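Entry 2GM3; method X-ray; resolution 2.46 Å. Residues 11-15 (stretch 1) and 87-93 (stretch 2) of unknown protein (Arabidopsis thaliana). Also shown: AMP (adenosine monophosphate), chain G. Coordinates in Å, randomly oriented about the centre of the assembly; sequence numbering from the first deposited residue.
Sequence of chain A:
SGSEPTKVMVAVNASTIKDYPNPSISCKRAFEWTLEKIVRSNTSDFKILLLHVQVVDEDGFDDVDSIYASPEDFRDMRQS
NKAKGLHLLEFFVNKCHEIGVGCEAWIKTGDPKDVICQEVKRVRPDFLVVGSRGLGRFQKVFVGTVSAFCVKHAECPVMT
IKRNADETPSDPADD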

# COMPACT_ATOMS: atom_id res chain seq x y z
N ALA A 11 8.86 3.55 5.78
CA ALA A 11 9.28 3.24 7.12
C ALA A 11 10.45 2.27 6.99
O ALA A 11 10.29 1.16 6.46
CB ALA A 11 8.12 2.61 7.87
N VAL A 12 11.62 2.67 7.47
CA VAL A 12 12.85 1.88 7.29
C VAL A 12 13.45 1.50 8.63
O VAL A 12 13.44 2.29 9.60
CB VAL A 12 13.90 2.60 6.40
CG1 VAL A 12 13.31 2.95 5.00
CG2 VAL A 12 14.43 3.85 7.05
N ASN A 13 13.94 0.27 8.70
CA ASN A 13 14.59 -0.21 9.91
C ASN A 13 15.83 -1.05 9.58
O ASN A 13 16.08 -1.38 8.41
CB ASN A 13 13.60 -1.00 10.74
CG ASN A 13 13.13 -2.25 10.04
OD1 ASN A 13 12.81 -2.25 8.83
ND2 ASN A 13 13.08 -3.33 10.79
N ALA A 14 16.58 -1.37 10.63
CA ALA A 14 17.85 -2.06 10.50
C ALA A 14 17.62 -3.57 10.46
O ALA A 14 16.68 -4.05 11.04
CB ALA A 14 18.78 -1.68 11.67
N SER A 15 18.50 -4.30 9.80
CA SER A 15 18.41 -5.75 9.80
C SER A 15 18.94 -6.29 11.11
O SER A 15 19.84 -5.70 11.70
CB SER A 15 19.22 -6.34 8.66
OG SER A 15 19.55 -7.67 8.97
N HIS A 87 22.93 5.92 9.86
CA HIS A 87 23.56 5.13 8.78
C HIS A 87 22.48 4.55 7.87
O HIS A 87 22.62 4.44 6.67
CB HIS A 87 24.33 3.94 9.36
CG HIS A 87 25.74 4.25 9.78
ND1 HIS A 87 26.62 4.93 8.98
CD2 HIS A 87 26.42 3.91 10.90
CE1 HIS A 87 27.79 5.03 9.59
NE2 HIS A 87 27.70 4.40 10.75
N LEU A 88 21.40 4.15 8.51
CA LEU A 88 20.26 3.63 7.83
C LEU A 88 19.64 4.67 6.88
O LEU A 88 19.41 4.39 5.69
CB LEU A 88 19.25 3.22 8.89
CG LEU A 88 18.18 2.20 8.59
CD1 LEU A 88 18.81 1.00 7.90
CD2 LEU A 88 17.62 1.81 9.93
N LEU A 89 19.36 5.85 7.41
CA LEU A 89 18.85 6.99 6.65
C LEU A 89 19.76 7.35 5.49
O LEU A 89 19.29 7.61 4.39
CB LEU A 89 18.77 8.20 7.56
CG LEU A 89 17.38 8.49 8.09
CD1 LEU A 89 16.53 7.26 8.34
CD2 LEU A 89 17.55 9.38 9.30
N GLU A 90 21.06 7.40 5.75
CA GLU A 90 22.03 7.72 4.74
C GLU A 90 22.05 6.72 3.57
O GLU A 90 22.23 7.11 2.41
CB GLU A 90 23.42 7.83 5.38
CG GLU A 90 24.47 8.35 4.44
CD GLU A 90 25.82 8.54 5.09
OE1 GLU A 90 26.05 8.08 6.22
OE2 GLU A 90 26.68 9.16 4.44
N PHE A 91 21.85 5.44 3.88
CA PHE A 91 21.73 4.43 2.82
C PHE A 91 20.59 4.76 1.85
O PHE A 91 20.80 4.77 0.65
CB PHE A 91 21.60 2.99 3.35
CG PHE A 91 21.25 1.99 2.27
CD1 PHE A 91 22.26 1.38 1.51
CD2 PHE A 91 19.90 1.66 2.01
CE1 PHE A 91 21.93 0.46 0.48
CE2 PHE A 91 19.57 0.74 0.99
CZ PHE A 91 20.58 0.14 0.24
N PHE A 92 19.42 5.11 2.37
CA PHE A 92 18.26 5.38 1.52
C PHE A 92 18.29 6.73 0.84
O PHE A 92 17.80 6.87 -0.27
CB PHE A 92 16.95 5.20 2.30
CG PHE A 92 16.67 3.78 2.67
CD1 PHE A 92 17.00 3.31 3.94
CD2 PHE A 92 16.07 2.92 1.76
CE1 PHE A 92 16.73 1.98 4.30
CE2 PHE A 92 15.79 1.58 2.10
CZ PHE A 92 16.13 1.11 3.36
N VAL A 93 18.90 7.70 1.50
CA VAL A 93 19.03 9.03 0.96
C VAL A 93 19.99 8.98 -0.24
O VAL A 93 19.76 9.63 -1.27
CB VAL A 93 19.41 10.01 2.08
CG1 VAL A 93 20.05 11.36 1.55
CG2 VAL A 93 18.17 10.25 2.97
P AMP G . 6.61 -6.38 10.09
O1P AMP G . 7.07 -6.09 11.41
O2P AMP G . 7.31 -7.50 9.42
O3P AMP G . 5.17 -6.46 9.89
O5' AMP G . 6.97 -5.14 9.16
C5' AMP G . 8.32 -4.82 8.92
C4' AMP G . 8.32 -3.40 8.42
O4' AMP G . 7.91 -2.45 9.46
C3' AMP G . 9.67 -2.93 7.97
O3' AMP G . 9.88 -3.39 6.61
C2' AMP G . 9.49 -1.42 8.02
O2' AMP G . 8.86 -1.00 6.81
C1' AMP G . 8.56 -1.22 9.21
N9 AMP G . 9.38 -1.05 10.43
C8 AMP G . 9.72 -1.99 11.34
N7 AMP G . 10.49 -1.42 12.29
C5 AMP G . 10.60 -0.12 12.01
C6 AMP G . 11.22 0.98 12.61
N6 AMP G . 11.92 0.88 13.72
N1 AMP G . 11.13 2.16 12.02
C2 AMP G . 10.46 2.35 10.89
N3 AMP G . 9.84 1.34 10.29
C4 AMP G . 9.89 0.11 10.82

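A methyl group sits almost squarely on an aromatic face: Val12 CG1 lies 3.7 Å from the centroid of the Phe92 ring and only 14° off the ring normal, a CH-pi contact in which weakly polarised C-H bonds meet the pi cloud. The same valine also approaches the ring through its beta carbon, with Val12 CB 3.6 Å from Phe92 CE1. Both residues direct their CA-to-CB bonds toward the opposing stretch, and the m rotamers of Val12 (chi1 -57°) and Phe92 (chi1 -69°) bring methyl and ring together. The other valine methyl reaches two leucines on the helix: Val12 CG2 is 4.2 Å from Leu89 CD1 and 4.4 Å from Leu88 CG. Leu89 points its CA-to-CB bond away, yet its side chain ends nearer the valine, with both chi angles between the usual wells. Leu88 and Phe92 are four residues apart, so one helical turn places both side chains against residues 12-14; the backbone bond joining them, Phe92 N to Leu88 O at 3.4 Å, is weak, whereas Val93 N to Leu89 O measures 2.9 Å. Leu88 also packs on main chain: its CD2 lies 3.4 Å from both Asn13 C and Ala14 N, spanning the peptide link, and 4.1 Å from Ala14 CB. No hydrogen bond crosses between the stretches, and the 239 Å² of buried surface comes from apolar and van der Waals packing. Asn13, whose CA-to-CB bond points away from the helix, instead meets the nucleotide, its OD1 3.3 Å from AMP C3'. Nearby, AMP O2' donates a hydrogen bond to Ala11 O at 2.6 Å, and Val12 O approaches AMP C2 at 3.2 Å. Val12 thus packs its side chain against the helix while its carbonyl oxygen borders the adenine.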